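Local coordinates for enoyl-CoA hydratase (Mycobacterium avium, PDB 3OC7), which probably catalyses the hydration of enoyl-CoA thioesters in fatty acid metabolism, as a member of the crotonase family, at residues Thr25-His30 with Ala62-Thr67; Ala114-Val119 with Gly136-Phe141. All blocks are in the same frame, centred on the assembly; numbering follows the deposited sequence.

In the fold
Contacts 1 and 2 follow each other along the chain and lie about 12 Å apart between centres. Both lead from the six-stranded sheet, where strands 58-63 and 111-115 are neighbours, into the three-stranded one, contact 1 only at Thr67, contact 2 through paired strands 118-120 and 140-142. Contact 1 joins two parallel strands where they leave the larger sheet; it is partly buried and rests on backbone ladder bonds plus one side-chain pair. Contact 2 is more buried, although Pro137 and Arg138 are exposed; a charged pair, a beta turn and a histidine-serine bond add to its backbone pairing. Two bonds tie them together: His63 NE2 with Asp116 N, and Gly66 O with His118 N.

Contact 1. Residues Thr25-His30 with Ala62-Thr67; sequences TLNSPH and AHTGGT
Asn27 CG lies anti to its backbone N (chi1 -170°), which carries the amide toward Thr64, and the next torsion turns OD1 to the Thr64 hydroxyl; Thr64 OG1 sits between its own backbone N and carbonyl carbon (chi1 63°), just beyond the paired strands. The Thr64 hydroxyl donates to the Asn27 amide oxygen, OG1 to OD1 2.9 Å, tilted 21° from the plane of that carbonyl. The methyl branch of Thr64 lies against the same oxygen, with CG2 3.5 Å from Asn27 OD1, and it also meets the methyl of Thr25, CG2 to CG2 3.9 Å. Behind this pair the strands are in parallel register, Thr25 beside Ala62 and Leu26 beside His63. Leu26 is bonded through both its backbone groups: its N reaches Ala62 O at 3.0 Å, and its O accepts from Thr64 N at 3.0 Å. The His63 ring turns away from Leu26; its ND1 donates to Thr64 O at 3.1 Å, while NE2 accepts from the backbone N of Asp116. The other amide atom of Asn27, ND2, bonds to Asp6 O. Strands 21-26 and 58-63 belong to a beta-alpha-beta unit: Leu26 packs on Leu39 and Leu43 of the connecting helix 37-52, strand 9-12 runs antiparallel beyond strand 21-26, and strand 111-115 borders strand 58-63 on its far side.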
loop_
_atom_site.group_PDB
_atom_site.type_symbol
_atom_site.label_atom_id
_atom_site.label_comp_id
_atom_site.label_asym_id
_atom_site.label_seq_id
_atom_site.Cartn_x
_atom_site.Cartn_y
_atom_site.Cartn_z
ATOM N N THR A 25 -7.240 29.566 -7.281
ATOM C CA THR A 25 -6.579 29.994 -6.032
ATOM C C THR A 25 -7.582 30.248 -4.902
ATOM O O THR A 25 -8.446 31.138 -5.010
ATOM C CB THR A 25 -5.707 31.297 -6.229
ATOM O OG1 THR A 25 -4.826 31.129 -7.353
ATOM C CG2 THR A 25 -4.889 31.676 -4.949
ATOM N N LEU A 26 -7.450 29.495 -3.808
ATOM C CA LEU A 26 -8.227 29.760 -2.574
ATOM C C LEU A 26 -7.789 31.117 -1.976
ATOM O O LEU A 26 -6.605 31.307 -1.683
ATOM C CB LEU A 26 -8.061 28.625 -1.540
ATOM C CG LEU A 26 -8.322 27.171 -1.963
ATOM C CD1 LEU A 26 -7.905 26.188 -0.879
ATOM C CD2 LEU A 26 -9.778 26.961 -2.329
ATOM N N ASN A 27 -8.738 32.045 -1.808
ATOM C CA ASN A 27 -8.438 33.457 -1.416
ATOM C C ASN A 27 -9.492 34.038 -0.446
ATOM O O ASN A 27 -10.233 34.989 -0.782
ATOM C CB ASN A 27 -8.283 34.332 -2.681
ATOM C CG ASN A 27 -7.736 35.737 -2.386
ATOM O OD1 ASN A 27 -6.926 35.955 -1.468
ATOM N ND2 ASN A 27 -8.161 36.700 -3.203
ATOM N N SER A 28 -9.560 33.433 0.740
ATOM C CA SER A 28 -10.526 33.784 1.790
ATOM C C SER A 28 -9.738 34.068 3.101
ATOM O O SER A 28 -9.854 33.321 4.068
ATOM C CB SER A 28 -11.567 32.636 1.948
ATOM O OG SER A 28 -12.566 32.905 2.926
ATOM N N PRO A 29 -8.923 35.158 3.133
ATOM C CA PRO A 29 -8.042 35.398 4.294
ATOM C C PRO A 29 -8.720 35.610 5.666
ATOM O O PRO A 29 -8.126 35.241 6.700
ATOM C CB PRO A 29 -7.243 36.644 3.885
ATOM C CG PRO A 29 -8.064 37.312 2.832
ATOM C CD PRO A 29 -8.738 36.182 2.088
ATOM N N HIS A 30 -9.946 36.145 5.675
ATOM C CA HIS A 30 -10.691 36.409 6.927
ATOM C C HIS A 30 -10.920 35.175 7.817
ATOM O O HIS A 30 -10.957 35.290 9.047
ATOM C CB HIS A 30 -12.009 37.174 6.663
ATOM C CG HIS A 30 -13.111 36.340 6.072
ATOM N ND1 HIS A 30 -13.077 35.863 4.779
ATOM C CD2 HIS A 30 -14.297 35.934 6.589
ATOM C CE1 HIS A 30 -14.184 35.185 4.529
ATOM N NE2 HIS A 30 -14.940 35.210 5.613
ATOM N N ALA A 62 -4.165 26.172 -5.865
ATOM C CA ALA A 62 -3.208 27.002 -5.106
ATOM C C ALA A 62 -3.906 27.772 -3.962
ATOM O O ALA A 62 -5.131 27.646 -3.787
ATOM C CB ALA A 62 -2.488 27.967 -6.071
ATOM N N HIS A 63 -3.136 28.542 -3.172
ATOM C CA HIS A 63 -3.707 29.354 -2.059
ATOM C C HIS A 63 -2.923 30.651 -1.822
ATOM O O HIS A 63 -1.725 30.728 -2.158
ATOM C CB HIS A 63 -3.814 28.549 -0.736
ATOM C CG HIS A 63 -2.488 28.242 -0.092
ATOM N ND1 HIS A 63 -1.984 28.950 0.982
ATOM C CD2 HIS A 63 -1.574 27.275 -0.361
ATOM C CE1 HIS A 63 -0.815 28.442 1.336
ATOM N NE2 HIS A 63 -0.537 27.429 0.530
ATOM N N THR A 64 -3.622 31.661 -1.280
ATOM C CA THR A 64 -2.971 32.833 -0.662
ATOM C C THR A 64 -2.838 32.592 0.847
ATOM O O THR A 64 -3.469 31.683 1.404
ATOM C CB THR A 64 -3.743 34.171 -0.933
ATOM O OG1 THR A 64 -5.045 34.118 -0.342
ATOM C CG2 THR A 64 -3.852 34.473 -2.426
ATOM N N GLY A 65 -2.014 33.407 1.502
ATOM C CA GLY A 65 -1.831 33.342 2.963
ATOM C C GLY A 65 -1.005 32.181 3.527
ATOM O O GLY A 65 -0.512 31.343 2.777
ATOM N N GLY A 66 -0.877 32.134 4.856
ATOM C CA GLY A 66 -0.043 31.145 5.552
ATOM C C GLY A 66 -0.701 29.804 5.858
ATOM O O GLY A 66 -0.040 28.899 6.392
ATOM N N THR A 67 -1.997 29.688 5.543
ATOM C CA THR A 67 -2.783 28.452 5.733
ATOM C C THR A 67 -3.385 28.017 4.377
ATOM O O THR A 67 -4.078 28.805 3.695
ATOM C CB THR A 67 -3.903 28.653 6.822
ATOM O OG1 THR A 67 -3.306 28.896 8.099
ATOM C CG2 THR A 67 -4.850 27.431 6.939
#

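Contact 2. Residues Ala114-Val119 with Gly136-Phe141; sequences AIDGHV and GPRSSF
In the crotonase fold of this enzyme, residues 114-119 and 136-141 run side by side as the chain passes from the six-stranded sheet into the smaller parallel sheet, and a type I turn from Gly136 to Ser139 fits against Asp116. Gly136 N bonds to Ile115 O at 2.9 Å where the pair begins. The Asp116 carboxylate then reaches into the turn: with CG anti to the backbone N (chi1 -159°), OD1 accepts from Arg138 N at 3.0 Å on its syn side. Ser139 N and OG both donate to Gly136 O, from the same face of its carbonyl plane, which closes the turn. The Arg138 side chain crosses that of Asp116 at about a right angle and is bent at chi3 (-49°), the torsion that places NE. NE and NH2 both donate to one backbone oxygen, Asp116 O, which lies at the guanidinium edge, at 3.1 Å from NE and 2.9 Å from NH2. With the carboxylate the guanidinium makes a long salt bridge, Asp116 OD2 to Arg138 NE 3.7 Å; the oxygen lies well out of the guanidinium plane and no N-H points at it, so the attraction is probably of charge alone. Further on, the parallel strands pair through Val119 N and Ser140 O, preceded by a weak bond from Ser140 N to Gly117 O. Val119 and Phe141 point into the apolar side, where both also touch Phe124 of helix 123-129. His118 and Ser140 share the other side; Ser140 OG, also bonded to Arg120, meets His118 ND1 at the ring edge, 2.8 Å away.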
loop_
_atom_site.group_PDB
_atom_site.type_symbol
_atom_site.label_atom_id
_atom_site.label_comp_id
_atom_site.label_asym_id
_atom_site.label_seq_id
_atom_site.Cartn_x
_atom_site.Cartn_y
_atom_site.Cartn_z
ATOM N N ALA A 114 -0.847 22.744 -4.864
ATOM C CA ALA A 114 0.370 23.530 -4.571
ATOM C C ALA A 114 0.264 24.127 -3.150
ATOM O O ALA A 114 -0.410 25.152 -2.949
ATOM C CB ALA A 114 0.592 24.636 -5.650
ATOM N N ILE A 115 0.907 23.458 -2.178
ATOM C CA ILE A 115 0.760 23.742 -0.736
ATOM C C ILE A 115 2.031 24.429 -0.191
ATOM O O ILE A 115 3.120 23.907 -0.367
ATOM C CB ILE A 115 0.519 22.404 0.073
ATOM C CG1 ILE A 115 -0.683 21.594 -0.483
ATOM C CG2 ILE A 115 0.404 22.648 1.587
ATOM C CD1 ILE A 115 -0.593 20.051 -0.227
ATOM N N ASP A 116 1.889 25.588 0.482
ATOM C CA ASP A 116 3.024 26.146 1.295
ATOM C C ASP A 116 2.486 26.825 2.570
ATOM O O ASP A 116 2.573 28.064 2.747
ATOM C CB ASP A 116 3.944 27.084 0.472
ATOM C CG ASP A 116 5.335 27.251 1.092
ATOM O OD1 ASP A 116 5.777 26.383 1.890
ATOM O OD2 ASP A 116 5.999 28.280 0.790
ATOM N N GLY A 117 1.928 26.011 3.462
ATOM C CA GLY A 117 1.233 26.502 4.666
ATOM C C GLY A 117 0.566 25.380 5.450
ATOM O O GLY A 117 0.731 24.199 5.110
ATOM N N HIS A 118 -0.203 25.743 6.480
ATOM C CA HIS A 118 -0.822 24.777 7.393
ATOM C C HIS A 118 -2.038 24.060 6.773
ATOM O O HIS A 118 -2.831 24.668 6.028
ATOM C CB HIS A 118 -1.193 25.457 8.729
ATOM C CG HIS A 118 -0.059 26.223 9.356
ATOM N ND1 HIS A 118 1.111 25.624 9.779
ATOM C CD2 HIS A 118 0.069 27.543 9.645
ATOM C CE1 HIS A 118 1.913 26.544 10.291
ATOM N NE2 HIS A 118 1.306 27.715 10.217
ATOM N N VAL A 119 -2.146 22.757 7.066
ATOM C CA VAL A 119 -3.277 21.905 6.654
ATOM C C VAL A 119 -3.912 21.224 7.905
ATOM O O VAL A 119 -3.214 20.531 8.661
ATOM C CB VAL A 119 -2.815 20.810 5.643
ATOM C CG1 VAL A 119 -3.975 19.827 5.253
ATOM C CG2 VAL A 119 -2.159 21.432 4.395
ATOM N N GLY A 136 5.804 22.835 0.145
ATOM C CA GLY A 136 7.036 23.598 0.423
ATOM C C GLY A 136 7.383 23.726 1.909
ATOM O O GLY A 136 6.680 23.147 2.769
ATOM N N PRO A 137 8.462 24.496 2.235
ATOM C CA PRO A 137 9.073 24.499 3.586
ATOM C C PRO A 137 8.278 25.157 4.735
ATOM O O PRO A 137 8.652 24.970 5.898
ATOM C CB PRO A 137 10.435 25.202 3.367
ATOM C CG PRO A 137 10.194 26.107 2.190
ATOM C CD PRO A 137 9.189 25.376 1.300
ATOM N N ARG A 138 7.213 25.900 4.434
ATOM C CA ARG A 138 6.330 26.446 5.477
ATOM C C ARG A 138 5.216 25.488 5.911
ATOM O O ARG A 138 4.461 25.803 6.840
ATOM C CB ARG A 138 5.678 27.755 5.012
ATOM C CG ARG A 138 6.646 28.844 4.565
ATOM C CD ARG A 138 5.949 30.183 4.448
ATOM N NE ARG A 138 4.705 30.111 3.688
ATOM C CZ ARG A 138 3.902 31.145 3.446
ATOM N NH1 ARG A 138 4.217 32.366 3.893
ATOM N NH2 ARG A 138 2.775 30.959 2.760
ATOM N N SER A 139 5.112 24.332 5.264
ATOM C CA SER A 139 3.954 23.440 5.448
ATOM C C SER A 139 3.954 22.699 6.799
ATOM O O SER A 139 5.019 22.328 7.317
ATOM C CB SER A 139 3.875 22.425 4.289
ATOM O OG SER A 139 3.844 23.071 3.014
ATOM N N SER A 140 2.763 22.485 7.368
ATOM C CA SER A 140 2.592 21.581 8.536
ATOM C C SER A 140 1.261 20.815 8.447
ATOM O O SER A 140 0.306 21.313 7.813
ATOM C CB SER A 140 2.693 22.327 9.891
ATOM O OG SER A 140 1.444 22.879 10.293
ATOM N N PHE A 141 1.191 19.634 9.102
ATOM C CA PHE A 141 0.035 18.723 9.061
ATOM C C PHE A 141 -0.234 18.128 10.474
ATOM O O PHE A 141 0.719 17.695 11.151
ATOM C CB PHE A 141 0.325 17.557 8.078
ATOM C CG PHE A 141 0.800 17.994 6.685
ATOM C CD1 PHE A 141 2.154 18.280 6.433
ATOM C CD2 PHE A 141 -0.109 18.115 5.627
ATOM C CE1 PHE A 141 2.581 18.692 5.156
ATOM C CE2 PHE A 141 0.314 18.509 4.345
ATOM C CZ PHE A 141 1.639 18.808 4.108
#